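PDB 6HE0: 2-hydroxyisobutyryl-CoA synthetase from Aquincola tertiaricarbonis, which belongs to the AMP-binding (ANL) superfamily of enzymes and combines an AMP-binding region with an AMP-binding enzyme C-terminal domain. Local coordinates for residues A[123-128]-A[174-179]; A[296-301]-A[357-362]; A[343-348]-A[368-373]. All coordinates share one frame; numbering follows the deposited sequence.

Contact 1 (A[123-128]-A[174-179]); sequences HVHGTS and LYMGSW. With COA (coenzyme A), chain D.
The backbones of G126 and L174 are joined by one nearly straight hydrogen bond, G126 N donating to L174 O at 3.0 Å, where the end of strand 121-126 passes the loop leading into helix 176-187. The same carbonyl oxygen receives a weak bond from H125 ND1, which also bonds weakly to S173 O. A water adds a second tie, donating to G126 O and accepting from M176 N. H125 CE1 sits over one face of the W179 indole, 3.3 Å from W179 CD1, with the ring planes at 51° in an edge-to-face pair. G126 to S128 begin what is probably the Ser/Thr/Gly-rich loop of ANL enzymes, and the T127 side chain lies about 4 Å from bound AMP. The thioether meets the H125 ring obliquely, the bends at chi2 and chi3 bringing M176 SD back to 3.5 Å from H125 CG. H123 turns its edge to the six-membered ring of W179, in planes 79° apart, and its ND1 shares a hydrogen bond of 2.9 Å with H125 NE2. The other nitrogen of H123, NE2, bonds to E186 of the second subunit, while W179 NE1 is held by S173 O. Beyond T127, S128 OG and Y175 OH meet at 2.7 Å in the plane of the tyrosine ring, whose CE2 is 3.3 Å from coenzyme A O9P.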
# COMPACT_ATOMS: atom_id res chain seq x y z
N HIS A 123 10.09 -9.39 -1.13
CA HIS A 123 8.70 -9.03 -1.33
C HIS A 123 8.07 -10.03 -2.25
O HIS A 123 8.68 -10.43 -3.23
CB HIS A 123 8.57 -7.62 -1.99
CG HIS A 123 8.40 -6.46 -1.05
ND1 HIS A 123 7.55 -5.41 -1.36
CD2 HIS A 123 9.00 -6.20 0.14
CE1 HIS A 123 7.67 -4.54 -0.36
NE2 HIS A 123 8.54 -4.96 0.55
N VAL A 124 6.80 -10.36 -1.97
CA VAL A 124 5.96 -11.17 -2.81
C VAL A 124 4.90 -10.27 -3.36
O VAL A 124 4.20 -9.59 -2.62
CB VAL A 124 5.39 -12.42 -2.09
CG1 VAL A 124 4.37 -13.16 -2.94
CG2 VAL A 124 6.53 -13.35 -1.70
N HIS A 125 4.84 -10.20 -4.69
CA HIS A 125 3.83 -9.44 -5.43
C HIS A 125 3.21 -10.42 -6.41
O HIS A 125 3.42 -11.63 -6.28
CB HIS A 125 4.45 -8.22 -6.10
CG HIS A 125 4.80 -7.17 -5.11
ND1 HIS A 125 3.83 -6.32 -4.60
CD2 HIS A 125 5.97 -6.93 -4.47
CE1 HIS A 125 4.45 -5.59 -3.68
NE2 HIS A 125 5.74 -5.91 -3.58
N GLY A 126 2.45 -9.91 -7.37
CA GLY A 126 1.88 -10.79 -8.37
C GLY A 126 0.97 -10.08 -9.33
O GLY A 126 0.97 -8.85 -9.42
N THR A 127 0.20 -10.88 -10.05
CA THR A 127 -0.79 -10.40 -11.02
C THR A 127 -2.13 -11.05 -10.78
O THR A 127 -2.26 -11.97 -9.98
CB THR A 127 -0.31 -10.62 -12.48
OG1 THR A 127 -0.14 -12.01 -12.71
CG2 THR A 127 0.98 -9.86 -12.81
N SER A 128 -3.15 -10.51 -11.44
CA SER A 128 -4.52 -11.01 -11.48
C SER A 128 -4.76 -11.30 -12.95
O SER A 128 -3.86 -11.10 -13.77
CB SER A 128 -5.49 -9.92 -11.02
OG SER A 128 -5.45 -9.71 -9.62
N LEU A 174 -0.88 -6.29 -4.79
CA LEU A 174 -0.06 -7.21 -5.60
C LEU A 174 0.79 -6.51 -6.68
O LEU A 174 1.88 -6.97 -6.99
CB LEU A 174 -0.97 -8.20 -6.36
CG LEU A 174 -1.77 -9.18 -5.53
CD1 LEU A 174 -2.90 -9.79 -6.37
CD2 LEU A 174 -0.85 -10.25 -4.90
N TYR A 175 0.24 -5.48 -7.32
CA TYR A 175 0.81 -4.84 -8.50
C TYR A 175 2.06 -4.03 -8.20
O TYR A 175 2.12 -3.32 -7.20
CB TYR A 175 -0.28 -4.03 -9.25
CG TYR A 175 -1.59 -4.82 -9.29
CD1 TYR A 175 -1.62 -6.14 -9.73
CD2 TYR A 175 -2.75 -4.29 -8.74
CE1 TYR A 175 -2.78 -6.91 -9.63
CE2 TYR A 175 -3.93 -5.03 -8.68
CZ TYR A 175 -3.94 -6.34 -9.14
OH TYR A 175 -5.11 -7.06 -9.10
N MET A 176 3.08 -4.17 -9.10
CA MET A 176 4.40 -3.55 -8.97
C MET A 176 4.45 -2.04 -9.17
O MET A 176 5.35 -1.39 -8.64
CB MET A 176 5.40 -4.23 -9.91
CG MET A 176 5.67 -5.66 -9.59
SD MET A 176 6.40 -5.83 -7.96
CE MET A 176 8.07 -5.19 -8.21
N GLY A 177 3.49 -1.50 -9.92
CA GLY A 177 3.38 -0.09 -10.26
C GLY A 177 3.63 0.88 -9.12
O GLY A 177 4.64 1.60 -9.11
N SER A 178 2.72 0.89 -8.15
CA SER A 178 2.82 1.80 -6.99
C SER A 178 4.10 1.56 -6.16
O SER A 178 4.72 2.54 -5.71
CB SER A 178 1.58 1.67 -6.12
OG SER A 178 1.45 0.31 -5.73
N TRP A 179 4.48 0.27 -5.96
CA TRP A 179 5.69 -0.11 -5.21
C TRP A 179 6.92 0.40 -5.85
O TRP A 179 7.76 0.96 -5.16
CB TRP A 179 5.76 -1.62 -4.92
CG TRP A 179 4.59 -2.08 -4.10
CD1 TRP A 179 3.43 -2.61 -4.57
CD2 TRP A 179 4.40 -1.89 -2.69
NE1 TRP A 179 2.56 -2.85 -3.54
CE2 TRP A 179 3.12 -2.41 -2.37
CE3 TRP A 179 5.21 -1.41 -1.65
CZ2 TRP A 179 2.62 -2.41 -1.06
CZ3 TRP A 179 4.69 -1.37 -0.36
CH2 TRP A 179 3.44 -1.92 -0.07
N1A COA D . -6.36 3.95 -9.77
C2A COA D . -6.87 4.56 -8.69
N3A COA D . -8.13 4.51 -8.22
C4A COA D . -8.91 3.76 -9.00
C5A COA D . -8.53 3.08 -10.14
C6A COA D . -7.18 3.19 -10.53
N6A COA D . -6.64 2.55 -11.57
N7A COA D . -9.62 2.42 -10.70
C8A COA D . -10.62 2.74 -9.91
N9A COA D . -10.26 3.53 -8.85
C1B COA D . -11.13 4.02 -7.78
C2B COA D . -12.47 4.55 -8.28
O2B COA D . -12.31 5.86 -8.82
C3B COA D . -13.35 4.35 -7.04
O3B COA D . -13.17 5.39 -6.06
P3B COA D . -14.10 6.66 -5.94
O7A COA D . -14.10 7.09 -4.55
O8A COA D . -13.45 7.63 -6.86
O9A COA D . -15.47 6.33 -6.50
C4B COA D . -12.79 3.08 -6.39
O4B COA D . -11.44 2.95 -6.89
C5B COA D . -13.58 1.83 -6.69
O5B COA D . -13.74 1.77 -8.13
P1A COA D . -14.24 0.48 -8.92
O1A COA D . -14.37 0.72 -10.37
O2A COA D . -15.52 -0.08 -8.38
O3A COA D . -13.11 -0.57 -8.51
P2A COA D . -12.10 -1.59 -9.19
O4A COA D . -12.85 -2.82 -9.47
O5A COA D . -11.55 -0.95 -10.46
O6A COA D . -10.91 -1.72 -8.14
CBP COA D . -8.63 -0.87 -8.02
CCP COA D . -10.12 -0.54 -7.90
CDP COA D . -7.77 0.39 -7.88
CEP COA D . -8.29 -1.84 -6.87
CAP COA D . -8.40 -1.54 -9.40
OAP COA D . -8.83 -0.75 -10.50
C9P COA D . -6.99 -2.06 -9.63
O9P COA D . -6.55 -2.99 -8.96
N8P COA D . -6.26 -1.48 -10.58
C7P COA D . -4.88 -1.89 -10.79
C6P COA D . -4.33 -1.38 -12.05
C5P COA D . -3.37 -0.25 -11.83
O5P COA D . -3.72 0.79 -11.27
N4P COA D . -2.15 -0.44 -12.33
C3P COA D . -1.28 0.64 -12.77
C2P COA D . -0.34 1.15 -11.70
S1P COA D . -0.44 2.94 -11.95
O HOH W 1 2.19 -6.77 -10.69

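Contact 2 (A[296-301]-A[357-362]); sequences GMLCWQ and RTYPRL
Y359 and W300 both set CG beside the backbone N and anti to the carbonyl carbon (chi1 -73° and -66°), and with these torsions the phenol face lies against the tryptophan backbone. W300 CA stands over the middle of that face, 3.8 Å from the centroid of the Y359 ring, a CH-pi contact almost along the ring normal. The two ring systems then meet obliquely, their planes 40° apart, with Y359 CE2 over one face of the indole and 3.6 Å from W300 CE3. R357, extended from CG to NE, crosses the indole obliquely, bringing R357 NE to 3.2 Å from W300 CH2. L298 spreads over three side chains: CG on Y359 CB, CD2 on R357 CB and CD1 on R361 CG.

Beyond the aromatic group the backbones form a short antiparallel ladder. M297 and L362 are a hydrogen-bonded pair, with L362 N to M297 O at 2.7 Å and M297 N to L362 O at 2.9 Å, and C299 N bonds to P360 O. L298 and R361 form the intervening non-hydrogen-bonded pair. Strand 361-362 is an outer strand of the three-stranded sheet 287-288, 297-299, 361-362. C299 SG touches L362 CD2 at 3.6 Å, and Q301 CG lies 3.5 Å from P360 CD, while Q301 NE2 bonds to T306 O. The charge of R357 is met by E39, in a salt bridge through NE, and the hydroxyl of Y359 bonds to D302; with these buried polar ends satisfied from outside, the aromatic and aliphatic parts of both residues are left to pack between the segments.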
# COMPACT_ATOMS: atom_id res chain seq x y z
N GLY A 296 6.27 10.85 -25.37
CA GLY A 296 6.60 9.44 -25.52
C GLY A 296 7.60 8.97 -24.51
O GLY A 296 7.67 9.51 -23.40
N MET A 297 8.43 7.96 -24.88
CA MET A 297 9.36 7.38 -23.93
C MET A 297 10.72 7.07 -24.47
O MET A 297 10.86 6.72 -25.62
CB MET A 297 8.75 6.11 -23.33
CG MET A 297 7.36 6.31 -22.78
SD MET A 297 6.69 4.89 -21.94
CE MET A 297 6.15 3.96 -23.27
N LEU A 298 11.71 7.10 -23.60
CA LEU A 298 13.07 6.69 -23.92
C LEU A 298 13.25 5.27 -23.43
O LEU A 298 12.66 4.89 -22.40
CB LEU A 298 14.06 7.62 -23.20
CG LEU A 298 14.86 8.63 -24.03
CD1 LEU A 298 14.01 9.40 -25.06
CD2 LEU A 298 15.59 9.58 -23.13
N CYS A 299 14.02 4.46 -24.18
CA CYS A 299 14.37 3.08 -23.82
C CYS A 299 15.72 3.15 -23.12
O CYS A 299 16.74 3.34 -23.79
CB CYS A 299 14.45 2.19 -25.06
SG CYS A 299 12.89 2.03 -25.94
N TRP A 300 15.71 3.05 -21.78
CA TRP A 300 16.91 3.13 -20.92
C TRP A 300 17.62 1.77 -21.00
O TRP A 300 17.52 0.95 -20.09
CB TRP A 300 16.46 3.47 -19.48
CG TRP A 300 15.87 4.84 -19.35
CD1 TRP A 300 14.67 5.28 -19.85
CD2 TRP A 300 16.44 5.95 -18.65
NE1 TRP A 300 14.48 6.60 -19.53
CE2 TRP A 300 15.55 7.04 -18.79
CE3 TRP A 300 17.63 6.13 -17.91
CZ2 TRP A 300 15.80 8.30 -18.21
CZ3 TRP A 300 17.88 7.38 -17.35
CH2 TRP A 300 16.98 8.45 -17.51
N GLN A 301 18.32 1.55 -22.13
CA GLN A 301 18.95 0.30 -22.58
C GLN A 301 19.89 -0.40 -21.61
O GLN A 301 19.95 -1.63 -21.65
CB GLN A 301 19.66 0.47 -23.93
CG GLN A 301 18.73 0.85 -25.10
CD GLN A 301 17.62 -0.14 -25.33
OE1 GLN A 301 16.75 -0.36 -24.47
NE2 GLN A 301 17.64 -0.76 -26.50
N ARG A 357 20.01 12.35 -24.03
CA ARG A 357 20.22 10.93 -23.80
C ARG A 357 20.26 10.22 -25.12
O ARG A 357 19.42 10.45 -26.00
CB ARG A 357 19.19 10.30 -22.83
CG ARG A 357 19.37 10.78 -21.39
CD ARG A 357 18.30 10.30 -20.42
NE ARG A 357 18.47 10.86 -19.07
CZ ARG A 357 18.03 12.05 -18.67
NH1 ARG A 357 18.23 12.46 -17.43
NH2 ARG A 357 17.39 12.85 -19.52
N THR A 358 21.30 9.40 -25.28
CA THR A 358 21.62 8.61 -26.46
C THR A 358 20.86 7.26 -26.40
O THR A 358 21.45 6.19 -26.55
CB THR A 358 23.13 8.48 -26.57
OG1 THR A 358 23.63 8.05 -25.29
CG2 THR A 358 23.80 9.81 -26.94
N TYR A 359 19.54 7.33 -26.18
CA TYR A 359 18.72 6.13 -26.09
C TYR A 359 17.75 6.07 -27.24
O TYR A 359 17.26 7.13 -27.67
CB TYR A 359 17.86 6.15 -24.79
CG TYR A 359 18.60 5.91 -23.49
CD1 TYR A 359 19.52 4.87 -23.37
CD2 TYR A 359 18.35 6.69 -22.37
CE1 TYR A 359 20.21 4.65 -22.18
CE2 TYR A 359 19.05 6.50 -21.19
CZ TYR A 359 19.98 5.48 -21.09
OH TYR A 359 20.61 5.24 -19.90
N PRO A 360 17.35 4.85 -27.68
CA PRO A 360 16.23 4.75 -28.64
C PRO A 360 14.98 5.37 -28.00
O PRO A 360 14.85 5.43 -26.77
CB PRO A 360 16.01 3.23 -28.81
CG PRO A 360 17.26 2.58 -28.31
CD PRO A 360 17.81 3.51 -27.25
N ARG A 361 14.09 5.89 -28.84
CA ARG A 361 12.88 6.54 -28.35
C ARG A 361 11.64 5.86 -28.93
O ARG A 361 11.66 5.36 -30.05
CB ARG A 361 12.93 8.03 -28.75
CG ARG A 361 11.85 8.88 -28.12
CD ARG A 361 11.94 10.30 -28.60
NE ARG A 361 11.26 11.21 -27.68
CZ ARG A 361 11.21 12.53 -27.81
NH1 ARG A 361 11.81 13.12 -28.85
NH2 ARG A 361 10.58 13.27 -26.92
N LEU A 362 10.55 5.90 -28.15
CA LEU A 362 9.19 5.45 -28.49
C LEU A 362 8.42 6.81 -28.61
O LEU A 362 7.90 7.30 -27.61
CB LEU A 362 8.61 4.54 -27.37
CG LEU A 362 9.47 3.31 -26.94
CD1 LEU A 362 8.73 2.39 -26.01
CD2 LEU A 362 10.04 2.54 -28.13

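Contact 3 (A[343-348]-A[368-373]); sequences GDLTLW and GRIDDM. With 8LE ([[(2~{R},3~{S},4~{R},5~{R})-5-(6-aminopurin-9-yl)-3,4-bis(oxidanyl)oxolan-2-yl]methoxy-oxidanyl-phosphoryl] 2-methyl-2-oxidanyl-propanoate), chain B.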
# COMPACT_ATOMS: atom_id res chain seq x y z
N GLY A 343 4.08 -8.33 -26.38
CA GLY A 343 2.86 -8.47 -27.16
C GLY A 343 2.22 -7.13 -27.48
O GLY A 343 1.18 -7.09 -28.15
N ASP A 344 2.84 -6.03 -27.00
CA ASP A 344 2.41 -4.65 -27.27
C ASP A 344 2.94 -4.22 -28.60
O ASP A 344 3.80 -4.91 -29.15
CB ASP A 344 3.02 -3.72 -26.23
CG ASP A 344 2.51 -3.99 -24.86
OD1 ASP A 344 1.28 -4.14 -24.72
OD2 ASP A 344 3.35 -4.17 -23.93
N LEU A 345 2.51 -3.04 -29.09
CA LEU A 345 3.01 -2.46 -30.34
C LEU A 345 3.57 -1.05 -30.06
O LEU A 345 3.04 -0.30 -29.21
CB LEU A 345 1.93 -2.39 -31.43
CG LEU A 345 1.75 -3.52 -32.48
CD1 LEU A 345 2.93 -4.50 -32.63
CD2 LEU A 345 0.36 -4.10 -32.49
N THR A 346 4.64 -0.69 -30.77
CA THR A 346 5.30 0.60 -30.64
C THR A 346 6.10 0.93 -31.90
O THR A 346 6.50 0.04 -32.66
CB THR A 346 6.18 0.66 -29.35
OG1 THR A 346 6.50 2.02 -29.03
CG2 THR A 346 7.49 -0.14 -29.47
N LEU A 347 6.36 2.21 -32.08
CA LEU A 347 7.20 2.71 -33.13
C LEU A 347 8.47 3.18 -32.41
O LEU A 347 8.39 4.01 -31.51
CB LEU A 347 6.52 3.88 -33.87
CG LEU A 347 7.09 4.17 -35.26
CD1 LEU A 347 6.07 4.84 -36.13
CD2 LEU A 347 8.34 5.06 -35.19
N TRP A 348 9.63 2.65 -32.79
CA TRP A 348 10.83 3.15 -32.17
C TRP A 348 11.65 3.92 -33.19
O TRP A 348 11.46 3.71 -34.39
CB TRP A 348 11.60 2.07 -31.40
CG TRP A 348 12.42 1.07 -32.18
CD1 TRP A 348 12.28 0.70 -33.48
CD2 TRP A 348 13.44 0.21 -31.63
NE1 TRP A 348 13.17 -0.30 -33.79
CE2 TRP A 348 13.90 -0.61 -32.67
CE3 TRP A 348 13.98 0.05 -30.34
CZ2 TRP A 348 14.92 -1.56 -32.47
CZ3 TRP A 348 14.98 -0.90 -30.14
CH2 TRP A 348 15.44 -1.68 -31.20
N GLY A 368 -1.59 -0.64 -28.60
CA GLY A 368 -2.01 -1.78 -29.41
C GLY A 368 -1.28 -3.05 -29.06
O GLY A 368 -0.24 -3.04 -28.40
N ARG A 369 -1.86 -4.17 -29.51
CA ARG A 369 -1.39 -5.51 -29.18
C ARG A 369 -1.40 -6.44 -30.35
O ARG A 369 -2.16 -6.24 -31.29
CB ARG A 369 -2.31 -6.11 -28.08
CG ARG A 369 -2.43 -5.32 -26.77
CD ARG A 369 -1.38 -5.63 -25.74
NE ARG A 369 -1.19 -7.07 -25.59
CZ ARG A 369 -0.21 -7.63 -24.90
NH1 ARG A 369 0.66 -6.88 -24.22
NH2 ARG A 369 -0.08 -8.95 -24.88
N ILE A 370 -0.62 -7.51 -30.26
CA ILE A 370 -0.59 -8.59 -31.27
C ILE A 370 -1.63 -9.65 -30.94
O ILE A 370 -1.90 -10.54 -31.75
CB ILE A 370 0.83 -9.17 -31.50
CG1 ILE A 370 1.36 -9.92 -30.23
CG2 ILE A 370 1.79 -8.06 -31.96
CD1 ILE A 370 2.77 -10.60 -30.38
N ASP A 371 -2.25 -9.53 -29.78
CA ASP A 371 -3.26 -10.48 -29.30
C ASP A 371 -4.53 -9.71 -28.93
O ASP A 371 -4.64 -8.54 -29.27
CB ASP A 371 -2.67 -11.31 -28.13
CG ASP A 371 -2.27 -10.49 -26.91
OD1 ASP A 371 -2.81 -9.35 -26.74
OD2 ASP A 371 -1.45 -10.97 -26.12
N ASP A 372 -5.48 -10.35 -28.24
CA ASP A 372 -6.75 -9.70 -27.94
C ASP A 372 -6.81 -9.06 -26.54
O ASP A 372 -7.88 -8.67 -26.10
CB ASP A 372 -7.92 -10.69 -28.17
CG ASP A 372 -7.87 -11.97 -27.37
OD1 ASP A 372 -6.91 -12.15 -26.58
OD2 ASP A 372 -8.77 -12.83 -27.56
N MET A 373 -5.65 -8.89 -25.88
CA MET A 373 -5.62 -8.26 -24.55
C MET A 373 -5.95 -6.75 -24.60
O MET A 373 -5.57 -6.05 -25.53
CB MET A 373 -4.27 -8.49 -23.88
CG MET A 373 -4.29 -8.23 -22.39
SD MET A 373 -2.80 -7.39 -21.76
CE MET A 373 -3.26 -5.64 -22.18
C2 8LE B . 0.75 1.87 -22.80
CAA 8LE B . 3.90 -1.96 -14.12
CAZ 8LE B . 2.92 -1.42 -15.16
CAB 8LE B . 3.70 -0.89 -16.36
OAF 8LE B . 2.21 -0.31 -14.58
CAS 8LE B . 1.97 -2.54 -15.56
OAD 8LE B . 0.79 -2.34 -15.77
OAQ 8LE B . 2.46 -3.90 -15.65
PBC 8LE B . 1.60 -5.13 -16.22
OAI 8LE B . 2.55 -6.30 -16.44
OAE 8LE B . 0.50 -5.55 -15.30
O5' 8LE B . 0.92 -4.71 -17.60
C5' 8LE B . 1.71 -4.29 -18.70
C4' 8LE B . 0.78 -4.08 -19.87
O4' 8LE B . -0.09 -2.95 -19.65
C3' 8LE B . 1.62 -3.74 -21.08
O3' 8LE B . 1.75 -4.93 -21.87
C2' 8LE B . 0.84 -2.65 -21.80
O2' 8LE B . -0.10 -3.23 -22.71
C1' 8LE B . 0.02 -1.99 -20.71
N9 8LE B . 0.74 -0.76 -20.29
C8 8LE B . 1.42 -0.59 -19.14
N7 8LE B . 1.94 0.65 -19.12
C5 8LE B . 1.65 1.23 -20.30
C4 8LE B . 0.89 0.34 -21.04
N3 8LE B . 0.43 0.68 -22.28
N1 8LE B . 1.45 2.77 -22.09
C6 8LE B . 1.93 2.48 -20.86
N6 8LE B . 2.65 3.39 -20.18
O HOH W 2 0.12 -1.96 -25.97
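D344 OD1 is surrounded by three polar neighbours: R369 NH1 bonds to it at 2.9 Å, a water donates to it, and the ribose hydroxyl O2' of 8LE lies 2.6 Å from it. The arginine comes from above the carboxylate plane, and the planes of the two groups stand 81° apart; D344 OD2 faces 8LE O3' at 2.7 Å. The water also donates to G368 O, tying the aspartate to the neighbouring strand. R369, bent at chi2 and chi3, folds back to reach D344, while its NE and NH2 grip D371 side-on, NE to D371 OD1 at 3.0 Å and NH2 to D371 OD2 at 2.7 Å, both in the guanidinium plane. M373 N bonds to D371 OD1 from the opposite face of the carboxylate, closing an Asx turn. M373 SD and G343 O cover opposite faces of the guanidinium. In the backbone, strands 340-347 and 366-369 run antiparallel, with I370 N bonded to G343 O at 2.8 Å and D344 and R369 as a non-hydrogen-bonded pair; L345 CD1 packs on I370 CG2. The sequence GRIDD fits the motif that, in ANL relatives, lies at the hinge between the large domain and the C-terminal domain. Two carboxylates share one arginine, which probably offsets much of their negative charge, and R369 probably helps hold D344 where its two oxygens face O2' and O3' of 8LE.

Contact 1 closes first along the chain, whereas contacts 2 and 3 alternate: 296-301, 343-348, 357-362, 368-373. These two touch, with centres 18 Å apart, where T346 to W348 pack against R361 and L362. Strand 361-362 belongs to the three-stranded sheet of contact 2, and the chain then goes straight on to 366-369, the outer strand of the five-stranded sheet of contact 3. Contact 1 is separate, its centre 25 Å from that of contact 2 and 22 Å from that of contact 3. All three approach bound AMP, D344 at about 3 Å, T127 at about 4 Å and M297 at about 5 Å, side chain to ligand, while contact 1 alone also reaches the second subunit.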